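Iron-regulated transcriptional activator AFT2 (PDB 4LMG) activates the yeast iron regulon when iron is scarce, binding CACCC-containing promoter elements through a WRKY-GCM1-type domain. Local coordinates at residues A80-V83 with R84-K87; F115-N118 with L119-K122; D124-A127 with I128-D132. All coordinates share one frame; numbering follows the deposited sequence.

Interaction 1: residues A80-V83 with R84-K87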
ATOM      1  N   ALA A  80     -19.926  -5.805   0.963  1.00 33.67           N
ATOM      2  CA  ALA A  80     -20.326  -4.745   0.045  1.00 32.38           C
ATOM      3  C   ALA A  80     -21.520  -3.954   0.571  1.00 32.55           C
ATOM      4  O   ALA A  80     -22.485  -4.525   1.070  1.00 37.50           O
ATOM      5  CB  ALA A  80     -20.636  -5.326  -1.329  1.00 30.64           C
ATOM      6  N   TYR A  81     -21.449  -2.633   0.448  1.00 30.04           N
ATOM      7  CA  TYR A  81     -22.530  -1.776   0.905  1.00 29.49           C
ATOM      8  C   TYR A  81     -23.575  -1.555  -0.182  1.00 32.65           C
ATOM      9  O   TYR A  81     -23.272  -1.039  -1.257  1.00 38.79           O
ATOM     10  CB  TYR A  81     -21.984  -0.433   1.386  1.00 32.04           C
ATOM     11  CG  TYR A  81     -23.039   0.469   1.981  1.00 39.48           C
ATOM     12  CD1 TYR A  81     -23.497   1.587   1.294  1.00 38.28           C
ATOM     13  CD2 TYR A  81     -23.584   0.197   3.228  1.00 41.85           C
ATOM     14  CE1 TYR A  81     -24.461   2.412   1.836  1.00 39.78           C
ATOM     15  CE2 TYR A  81     -24.550   1.015   3.777  1.00 47.12           C
ATOM     16  CZ  TYR A  81     -24.985   2.120   3.080  1.00 51.48           C
ATOM     17  OH  TYR A  81     -25.949   2.933   3.631  1.00 65.07           O
ATOM     18  N   SER A  82     -24.806  -1.959   0.106  1.00 30.28           N
ATOM     19  CA  SER A  82     -25.928  -1.678  -0.777  1.00 30.00           C
ATOM     20  C   SER A  82     -26.461  -0.282  -0.478  1.00 31.85           C
ATOM     21  O   SER A  82     -26.968  -0.026   0.611  1.00 44.66           O
ATOM     22  CB  SER A  82     -27.039  -2.718  -0.589  1.00 28.25           C
ATOM     23  OG  SER A  82     -28.209  -2.358  -1.303  1.00 37.29           O
ATOM     24  N   VAL A  83     -26.322   0.628  -1.434  1.00 37.22           N
ATOM     25  CA  VAL A  83     -26.889   1.960  -1.287  1.00 46.59           C
ATOM     26  C   VAL A  83     -28.410   1.851  -1.243  1.00 49.74           C
ATOM     27  O   VAL A  83     -29.078   2.559  -0.487  1.00 46.12           O
ATOM     28  CB  VAL A  83     -26.470   2.881  -2.444  1.00 52.77           C
ATOM     29  CG1 VAL A  83     -27.131   4.243  -2.303  1.00 56.01           C
ATOM     30  CG2 VAL A  83     -24.954   3.018  -2.489  1.00 54.95           C
ATOM     31  N   ARG A  84     -28.944   0.941  -2.051  1.00 43.97           N
ATOM     32  CA  ARG A  84     -30.385   0.721  -2.144  1.00 50.79           C
ATOM     33  C   ARG A  84     -30.978   0.261  -0.815  1.00 45.34           C
ATOM     34  O   ARG A  84     -31.980   0.805  -0.352  1.00 53.39           O
ATOM     35  CB  ARG A  84     -30.683  -0.304  -3.241  1.00 49.24           C
ATOM     36  CG  ARG A  84     -32.156  -0.505  -3.547  1.00 65.34           C
ATOM     37  CD  ARG A  84     -32.325  -1.429  -4.743  1.00 77.65           C
ATOM     38  NE  ARG A  84     -33.722  -1.555  -5.147  1.00101.11           N
ATOM     39  CZ  ARG A  84     -34.131  -2.232  -6.215  1.00113.53           C
ATOM     40  NH1 ARG A  84     -33.247  -2.846  -6.990  1.00117.42           N
ATOM     41  NH2 ARG A  84     -35.423  -2.294  -6.508  1.00116.40           N
ATOM     42  N   LEU A  85     -30.354  -0.744  -0.207  1.00 42.22           N
ATOM     43  CA  LEU A  85     -30.831  -1.293   1.059  1.00 38.00           C
ATOM     44  C   LEU A  85     -30.207  -0.579   2.251  1.00 43.53           C
ATOM     45  O   LEU A  85     -30.615  -0.789   3.395  1.00 41.21           O
ATOM     46  CB  LEU A  85     -30.525  -2.791   1.140  1.00 36.98           C
ATOM     47  CG  LEU A  85     -31.249  -3.685   0.134  1.00 45.90           C
ATOM     48  CD1 LEU A  85     -30.781  -5.126   0.261  1.00 46.42           C
ATOM     49  CD2 LEU A  85     -32.752  -3.590   0.334  1.00 50.64           C
ATOM     50  N   GLN A  86     -29.214   0.259   1.972  1.00 47.03           N
ATOM     51  CA  GLN A  86     -28.475   0.966   3.013  1.00 48.39           C
ATOM     52  C   GLN A  86     -27.974   0.019   4.099  1.00 52.05           C
ATOM     53  O   GLN A  86     -28.054   0.322   5.288  1.00 56.23           O
ATOM     54  CB  GLN A  86     -29.325   2.086   3.622  1.00 57.39           C
ATOM     55  CG  GLN A  86     -29.588   3.243   2.670  1.00 68.49           C
ATOM     56  CD  GLN A  86     -30.467   4.317   3.281  1.00 77.23           C
ATOM     57  OE1 GLN A  86     -31.373   4.024   4.061  1.00 80.10           O
ATOM     58  NE2 GLN A  86     -30.200   5.569   2.931  1.00 78.79           N
ATOM     59  N   LYS A  87     -27.459  -1.133   3.677  1.00 49.43           N
ATOM     60  CA  LYS A  87     -26.876  -2.096   4.603  1.00 48.43           C
ATOM     61  C   LYS A  87     -25.698  -2.806   3.949  1.00 40.63           C
ATOM     62  O   LYS A  87     -25.578  -2.828   2.723  1.00 43.65           O
ATOM     63  CB  LYS A  87     -27.914  -3.134   5.030  1.00 43.42           C
ATOM     64  CG  LYS A  87     -28.131  -4.231   4.002  1.00 52.55           C
ATOM     65  CD  LYS A  87     -28.929  -5.389   4.577  1.00 64.21           C
ATOM     66  CE  LYS A  87     -29.004  -6.545   3.591  1.00 69.07           C
ATOM     67  NZ  LYS A  87     -29.769  -7.700   4.139  1.00 72.71           N
TER
HETATM   68  O   HOH W   1     -26.944   5.003   2.532  1.00 49.40           O
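Ser82 answers the returning chain with both its backbone and its side chain. Its N donates to Lys87 O over 2.9 Å in a nearly straight bond, whereas the return bond from Lys87 N to Ser82 O is weak at 3.3 Å. The hydroxyl serves the turn itself: chi1 of 172° puts OG anti to the backbone N, where Leu85 N donates to Ser82 OG over 2.9 Å. Serine suits this place, its short hydroxyl arm accepting from an amide in the bend. Gln86 N makes a weak bond to Val83 O, and the same Gln86 N stands 2.6 Å from Ser82 O. Two residues of the return strand, Gln86 and Lys87, stand against the single Ser82, a G1 beta bulge, closing the beta hairpin of strands 76-82 and 87-93 in the antiparallel sheet of this WRKY-GCM1 domain. Gln86 occupies the left-handed position of the bulge (phi 51°, psi 43°), although it is not glycine. Alongside it and pointing the same way runs Tyr81, whose OH comes within 3.3 Å of Gln86 CA. One water bonds Tyr81 OH at 2.5 Å, in the plane of the ring, and accepts a weak bond from Gln86 NE2. The Tyr81 ring also meets that of Trp88 on the next strand. At the apex are Val83 and Arg84, both DNA-binding residues; their CB bonds point away from the facing half of the turn, and the arginine chain is extended from CG to NE.

Interaction 2: residues F115-N118 with L119-K122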
ATOM      1  N   PHE A 115      -5.413  -7.767  18.037  1.00 27.27           N
ATOM      2  CA  PHE A 115      -6.838  -8.092  18.037  1.00 30.35           C
ATOM      3  C   PHE A 115      -7.323  -8.315  19.462  1.00 31.19           C
ATOM      4  O   PHE A 115      -8.384  -7.833  19.855  1.00 31.29           O
ATOM      5  CB  PHE A 115      -7.095  -9.340  17.191  1.00 34.17           C
ATOM      6  CG  PHE A 115      -8.403 -10.022  17.486  1.00 40.46           C
ATOM      7  CD1 PHE A 115      -9.588  -9.544  16.951  1.00 39.05           C
ATOM      8  CD2 PHE A 115      -8.446 -11.154  18.286  1.00 41.23           C
ATOM      9  CE1 PHE A 115     -10.794 -10.175  17.215  1.00 34.47           C
ATOM     10  CE2 PHE A 115      -9.646 -11.788  18.554  1.00 39.00           C
ATOM     11  CZ  PHE A 115     -10.823 -11.298  18.017  1.00 33.57           C
ATOM     12  N   LYS A 116      -6.525  -9.045  20.234  1.00 33.60           N
ATOM     13  CA  LYS A 116      -6.861  -9.366  21.614  1.00 32.16           C
ATOM     14  C   LYS A 116      -6.894  -8.109  22.476  1.00 33.19           C
ATOM     15  O   LYS A 116      -7.775  -7.949  23.321  1.00 33.37           O
ATOM     16  CB  LYS A 116      -5.854 -10.367  22.181  1.00 34.24           C
ATOM     17  CG  LYS A 116      -6.310 -11.044  23.458  1.00 38.56           C
ATOM     18  CD  LYS A 116      -7.512 -11.934  23.206  1.00 40.26           C
ATOM     19  CE  LYS A 116      -7.998 -12.567  24.498  1.00 47.80           C
ATOM     20  NZ  LYS A 116      -6.890 -13.241  25.231  1.00 45.54           N
ATOM     21  N   GLU A 117      -5.932  -7.216  22.260  1.00 32.39           N
ATOM     22  CA  GLU A 117      -5.863  -5.970  23.017  1.00 32.50           C
ATOM     23  C   GLU A 117      -7.027  -5.043  22.668  1.00 30.72           C
ATOM     24  O   GLU A 117      -7.505  -4.282  23.511  1.00 25.32           O
ATOM     25  CB  GLU A 117      -4.528  -5.263  22.770  1.00 36.44           C
ATOM     26  CG  GLU A 117      -4.399  -3.900  23.443  1.00 44.50           C
ATOM     27  CD  GLU A 117      -4.219  -3.992  24.951  1.00 54.59           C
ATOM     28  OE1 GLU A 117      -4.369  -5.097  25.510  1.00 46.98           O
ATOM     29  OE2 GLU A 117      -3.919  -2.953  25.578  1.00 61.13           O
ATOM     30  N   ASN A 118      -7.478  -5.107  21.420  1.00 26.22           N
ATOM     31  CA  ASN A 118      -8.613  -4.303  20.984  1.00 32.16           C
ATOM     32  C   ASN A 118      -9.895  -4.710  21.710  1.00 34.79           C
ATOM     33  O   ASN A 118     -10.701  -3.861  22.095  1.00 34.63           O
ATOM     34  CB  ASN A 118      -8.790  -4.402  19.469  1.00 43.58           C
ATOM     35  CG  ASN A 118      -9.987  -3.619  18.971  1.00 61.10           C
ATOM     36  OD1 ASN A 118     -10.985  -4.196  18.538  1.00 65.31           O
ATOM     37  ND2 ASN A 118      -9.896  -2.293  19.035  1.00 61.38           N
ATOM     38  N   LEU A 119     -10.072  -6.013  21.903  1.00 31.34           N
ATOM     39  CA  LEU A 119     -11.200  -6.530  22.668  1.00 35.03           C
ATOM     40  C   LEU A 119     -11.194  -5.956  24.078  1.00 39.39           C
ATOM     41  O   LEU A 119     -12.228  -5.520  24.585  1.00 33.43           O
ATOM     42  CB  LEU A 119     -11.149  -8.057  22.741  1.00 29.95           C
ATOM     43  CG  LEU A 119     -11.210  -8.824  21.423  1.00 30.02           C
ATOM     44  CD1 LEU A 119     -11.038 -10.316  21.672  1.00 34.98           C
ATOM     45  CD2 LEU A 119     -12.518  -8.540  20.695  1.00 28.09           C
ATOM     46  N   ARG A 120     -10.023  -5.962  24.708  1.00 34.13           N
ATOM     47  CA  ARG A 120      -9.884  -5.418  26.053  1.00 36.35           C
ATOM     48  C   ARG A 120     -10.199  -3.929  26.066  1.00 34.39           C
ATOM     49  O   ARG A 120     -10.884  -3.440  26.962  1.00 44.55           O
ATOM     50  CB  ARG A 120      -8.482  -5.679  26.609  1.00 40.35           C
ATOM     51  CG  ARG A 120      -8.276  -7.100  27.112  1.00 52.84           C
ATOM     52  CD  ARG A 120      -6.932  -7.254  27.802  1.00 60.08           C
ATOM     53  NE  ARG A 120      -5.822  -7.124  26.863  1.00 62.04           N
ATOM     54  CZ  ARG A 120      -5.198  -8.151  26.296  1.00 59.99           C
ATOM     55  NH1 ARG A 120      -5.571  -9.394  26.578  1.00 61.36           N
ATOM     56  NH2 ARG A 120      -4.198  -7.937  25.450  1.00 50.92           N
ATOM     57  N   GLN A 121      -9.700  -3.214  25.063  1.00 35.32           N
ATOM     58  CA  GLN A 121      -9.996  -1.795  24.921  1.00 38.96           C
ATOM     59  C   GLN A 121     -11.503  -1.565  24.860  1.00 43.13           C
ATOM     60  O   GLN A 121     -12.029  -0.678  25.528  1.00 41.59           O
ATOM     61  CB  GLN A 121      -9.330  -1.228  23.666  1.00 34.00           C
ATOM     62  CG  GLN A 121      -7.814  -1.186  23.727  1.00 41.72           C
ATOM     63  CD  GLN A 121      -7.195  -0.811  22.394  1.00 45.07           C
ATOM     64  OE1 GLN A 121      -7.881  -0.760  21.373  1.00 42.42           O
ATOM     65  NE2 GLN A 121      -5.893  -0.550  22.397  1.00 37.79           N
ATOM     66  N   LYS A 122     -12.191  -2.377  24.061  1.00 46.94           N
ATOM     67  CA  LYS A 122     -13.632  -2.233  23.866  1.00 49.14           C
ATOM     68  C   LYS A 122     -14.452  -2.838  25.004  1.00 50.06           C
ATOM     69  O   LYS A 122     -15.682  -2.779  24.985  1.00 54.61           O
ATOM     70  CB  LYS A 122     -14.058  -2.872  22.541  1.00 48.87           C
ATOM     71  CG  LYS A 122     -13.474  -2.217  21.303  1.00 50.97           C
ATOM     72  CD  LYS A 122     -13.887  -2.978  20.051  1.00 55.52           C
ATOM     73  CE  LYS A 122     -13.369  -2.305  18.790  1.00 61.22           C
ATOM     74  NZ  LYS A 122     -13.708  -3.093  17.570  1.00 58.53           N
TER
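Helix 110-121 ends in these last two turns, where Phe115, Lys116, Glu117 and Asn118 each meet the residue one turn on. Backbone bonds from i+4 to i run through it, among them Gln121 N to Glu117 O at 2.9 Å and Lys122 N to Asn118 O at 2.9 Å. On one flank Glu117 and Arg120 form an i to i+3 salt bridge. Arg120 comes side-on, giving NE and NH2 to the single atom Glu117 OE1, each at 2.8 Å. That oxygen lies in the guanidinium plane, while the carboxylate plane is turned 58° from it. Glu117 bends at chi2 (73°) and Arg120 at chi3 (-68°), and the two chains cross at about a right angle, Glu117 reaching forward and Arg120 back. Lys116 O lies 3.9 Å above the centre of the guanidinium. Lys116 NZ, 4.3 Å from Arg120 NH1, is a like charge, but Asp132 and Glu135 of helix 125-139 both bind it in salt bridges and probably offset the repulsion. The apolar flank suits burial: Leu119 CD1 reaches Phe115 CE2 at 3.7 Å, and Leu119 CG sits over one ring face toward its rim. The same ring meets Tyr30 and Phe131 edge-to-face, and Leu119 rests on Ala127 and Ile128. At the end of the helix Lys122, fully extended, brings NZ to 3.1 Å from Asn118 OD1, and Asn118 ND2 makes a weak bond to OE1 of Gln121, a DNA-binding residue. With one flank buried against neighbouring helices and the more exposed flank carrying the Glu117-Arg120 pair, this is the layout of an amphipathic alpha-helix.

Interaction 3: residues D124-A127 with I128-D132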
ATOM      1  N   ASP A 124     -14.994  -5.873  25.610  1.00 49.85           N
ATOM      2  CA  ASP A 124     -15.771  -7.006  25.124  1.00 52.01           C
ATOM      3  C   ASP A 124     -15.524  -8.228  26.002  1.00 53.86           C
ATOM      4  O   ASP A 124     -14.782  -9.138  25.627  1.00 53.05           O
ATOM      5  CB  ASP A 124     -15.418  -7.314  23.669  1.00 50.21           C
ATOM      6  CG  ASP A 124     -16.401  -8.269  23.021  1.00 47.61           C
ATOM      7  OD1 ASP A 124     -17.066  -9.028  23.759  1.00 54.97           O
ATOM      8  OD2 ASP A 124     -16.509  -8.262  21.775  1.00 36.63           O
ATOM      9  N   GLU A 125     -16.158  -8.243  27.171  1.00 55.95           N
ATOM     10  CA  GLU A 125     -15.927  -9.283  28.169  1.00 59.16           C
ATOM     11  C   GLU A 125     -16.165 -10.699  27.649  1.00 58.46           C
ATOM     12  O   GLU A 125     -15.361 -11.598  27.896  1.00 60.07           O
ATOM     13  CB  GLU A 125     -16.788  -9.027  29.408  1.00 72.47           C
ATOM     14  CG  GLU A 125     -16.512  -7.692  30.080  1.00 85.59           C
ATOM     15  CD  GLU A 125     -15.071  -7.558  30.534  1.00 96.40           C
ATOM     16  OE1 GLU A 125     -14.454  -8.589  30.877  1.00 99.20           O
ATOM     17  OE2 GLU A 125     -14.553  -6.421  30.541  1.00 98.46           O
ATOM     18  N   LYS A 126     -17.268 -10.899  26.933  1.00 53.97           N
ATOM     19  CA  LYS A 126     -17.612 -12.226  26.433  1.00 53.95           C
ATOM     20  C   LYS A 126     -16.585 -12.746  25.429  1.00 50.99           C
ATOM     21  O   LYS A 126     -16.167 -13.903  25.500  1.00 46.90           O
ATOM     22  CB  LYS A 126     -19.010 -12.236  25.813  1.00 55.02           C
ATOM     23  CG  LYS A 126     -19.396 -13.579  25.211  1.00 61.84           C
ATOM     24  CD  LYS A 126     -20.821 -13.573  24.677  1.00 72.44           C
ATOM     25  CE  LYS A 126     -21.838 -13.449  25.800  1.00 76.72           C
ATOM     26  NZ  LYS A 126     -23.234 -13.580  25.295  1.00 79.41           N
ATOM     27  N   ALA A 127     -16.183 -11.891  24.494  1.00 44.41           N
ATOM     28  CA  ALA A 127     -15.205 -12.286  23.487  1.00 37.05           C
ATOM     29  C   ALA A 127     -13.877 -12.648  24.143  1.00 39.60           C
ATOM     30  O   ALA A 127     -13.254 -13.649  23.793  1.00 36.90           O
ATOM     31  CB  ALA A 127     -15.013 -11.181  22.463  1.00 33.49           C
ATOM     32  N   ILE A 128     -13.452 -11.827  25.099  1.00 39.62           N
ATOM     33  CA  ILE A 128     -12.211 -12.078  25.823  1.00 38.85           C
ATOM     34  C   ILE A 128     -12.240 -13.455  26.483  1.00 49.00           C
ATOM     35  O   ILE A 128     -11.271 -14.211  26.405  1.00 44.47           O
ATOM     36  CB  ILE A 128     -11.947 -10.995  26.886  1.00 37.66           C
ATOM     37  CG1 ILE A 128     -11.814  -9.623  26.222  1.00 36.20           C
ATOM     38  CG2 ILE A 128     -10.687 -11.324  27.680  1.00 43.74           C
ATOM     39  CD1 ILE A 128     -11.732  -8.470  27.200  1.00 36.71           C
ATOM     40  N   LYS A 129     -13.358 -13.776  27.126  1.00 52.48           N
ATOM     41  CA  LYS A 129     -13.536 -15.088  27.740  1.00 61.34           C
ATOM     42  C   LYS A 129     -13.408 -16.193  26.697  1.00 52.56           C
ATOM     43  O   LYS A 129     -12.673 -17.161  26.890  1.00 47.14           O
ATOM     44  CB  LYS A 129     -14.897 -15.182  28.434  1.00 70.91           C
ATOM     45  CG  LYS A 129     -15.063 -14.255  29.630  1.00 80.99           C
ATOM     46  CD  LYS A 129     -16.431 -14.431  30.279  1.00 85.75           C
ATOM     47  CE  LYS A 129     -16.594 -13.524  31.489  1.00 87.07           C
ATOM     48  NZ  LYS A 129     -17.926 -13.695  32.135  1.00 87.24           N
ATOM     49  N   THR A 130     -14.128 -16.038  25.590  1.00 49.54           N
ATOM     50  CA  THR A 130     -14.116 -17.029  24.521  1.00 42.77           C
ATOM     51  C   THR A 130     -12.705 -17.328  24.032  1.00 42.39           C
ATOM     52  O   THR A 130     -12.312 -18.489  23.918  1.00 40.13           O
ATOM     53  CB  THR A 130     -14.964 -16.577  23.322  1.00 45.80           C
ATOM     54  OG1 THR A 130     -16.345 -16.520  23.705  1.00 52.88           O
ATOM     55  CG2 THR A 130     -14.803 -17.548  22.161  1.00 41.21           C
ATOM     56  N   PHE A 131     -11.943 -16.278  23.744  1.00 37.89           N
ATOM     57  CA  PHE A 131     -10.598 -16.447  23.204  1.00 34.38           C
ATOM     58  C   PHE A 131      -9.587 -16.891  24.256  1.00 36.94           C
ATOM     59  O   PHE A 131      -8.604 -17.559  23.933  1.00 41.50           O
ATOM     60  CB  PHE A 131     -10.135 -15.182  22.479  1.00 27.88           C
ATOM     61  CG  PHE A 131     -10.808 -14.980  21.155  1.00 29.86           C
ATOM     62  CD1 PHE A 131     -10.272 -15.533  20.003  1.00 31.37           C
ATOM     63  CD2 PHE A 131     -11.993 -14.270  21.065  1.00 25.68           C
ATOM     64  CE1 PHE A 131     -10.895 -15.364  18.784  1.00 34.85           C
ATOM     65  CE2 PHE A 131     -12.619 -14.097  19.849  1.00 34.59           C
ATOM     66  CZ  PHE A 131     -12.071 -14.644  18.707  1.00 37.33           C
ATOM     67  N   ASP A 132      -9.833 -16.532  25.511  1.00 39.70           N
ATOM     68  CA  ASP A 132      -9.011 -17.034  26.607  1.00 50.22           C
ATOM     69  C   ASP A 132      -9.053 -18.558  26.641  1.00 52.00           C
ATOM     70  O   ASP A 132      -8.022 -19.212  26.793  1.00 51.60           O
ATOM     71  CB  ASP A 132      -9.476 -16.467  27.949  1.00 49.02           C
ATOM     72  CG  ASP A 132      -8.921 -15.083  28.219  1.00 53.97           C
ATOM     73  OD1 ASP A 132      -7.967 -14.680  27.519  1.00 57.26           O
ATOM     74  OD2 ASP A 132      -9.429 -14.405  29.136  1.00 52.97           O
TER
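Thr130 and Lys126 meet at a doubly used carbonyl: Lys126 O accepts from Thr130 N at 3.0 Å and from Thr130 OG1 at 3.2 Å. The hydroxyl reaches it because OG1 lies beside its own backbone N (chi1 -66°), and it comes from above the carbonyl plane, 39° out of it. Beside this pair Ala127 O takes the amide of Phe131 at 2.9 Å, nearly straight on, and the edge of the Phe131 ring brings CD2 to 3.1 Å from the same oxygen. One turn earlier Ile128 N donates to Asp124 O at 3.0 Å, with Ile128 CG1 3.1 Å from that oxygen. The first turn is capped by Asp124, the N-cap of helix 125-139. Its OD1 accepts from Ala127 N at 3.1 Å, met from above the carboxylate plane; aspartate suits the place because its short arm reaches forward to a first-turn amide that lacks a helical i-4 carbonyl partner. Further out, Asp124 OD2 has a long, weak ion pair with Lys27, while Ile128 packs on Arg120, and Phe131 on Tyr112, Tyr30 and Pro31. Ala127, small enough for close helix packing, is buried. A negative carboxylate at the N-terminus would be expected to interact favourably with the helix dipole, which probably also stabilises its ionised form.

How the interactions relate
Interactions 2 and 3 lie on two successive helices packed against each other, their centres 10 Å apart, joined through the short turn between helices 110-121 and 125-139. Lys116 NZ to Asp132 OD1, at 2.9 Å, bridges the pair electrostatically; Phe115 CZ and Phe131 CZ pack at 3.6 Å, and Leu119 O probably accepts a hydrogen bond from Asp124 N. Interaction 1 stands apart at a hairpin of the sheet, its centre about 28 Å from that of interaction 2 and 31 Å from that of interaction 3. Interactions 1 and 2 both hold DNA-binding residues, Val83 and Arg84 in one and Gln121 in the other; the nearest atoms of interactions 1, 2 and 3 lie about 9, 11 and 16 Å from the DNA.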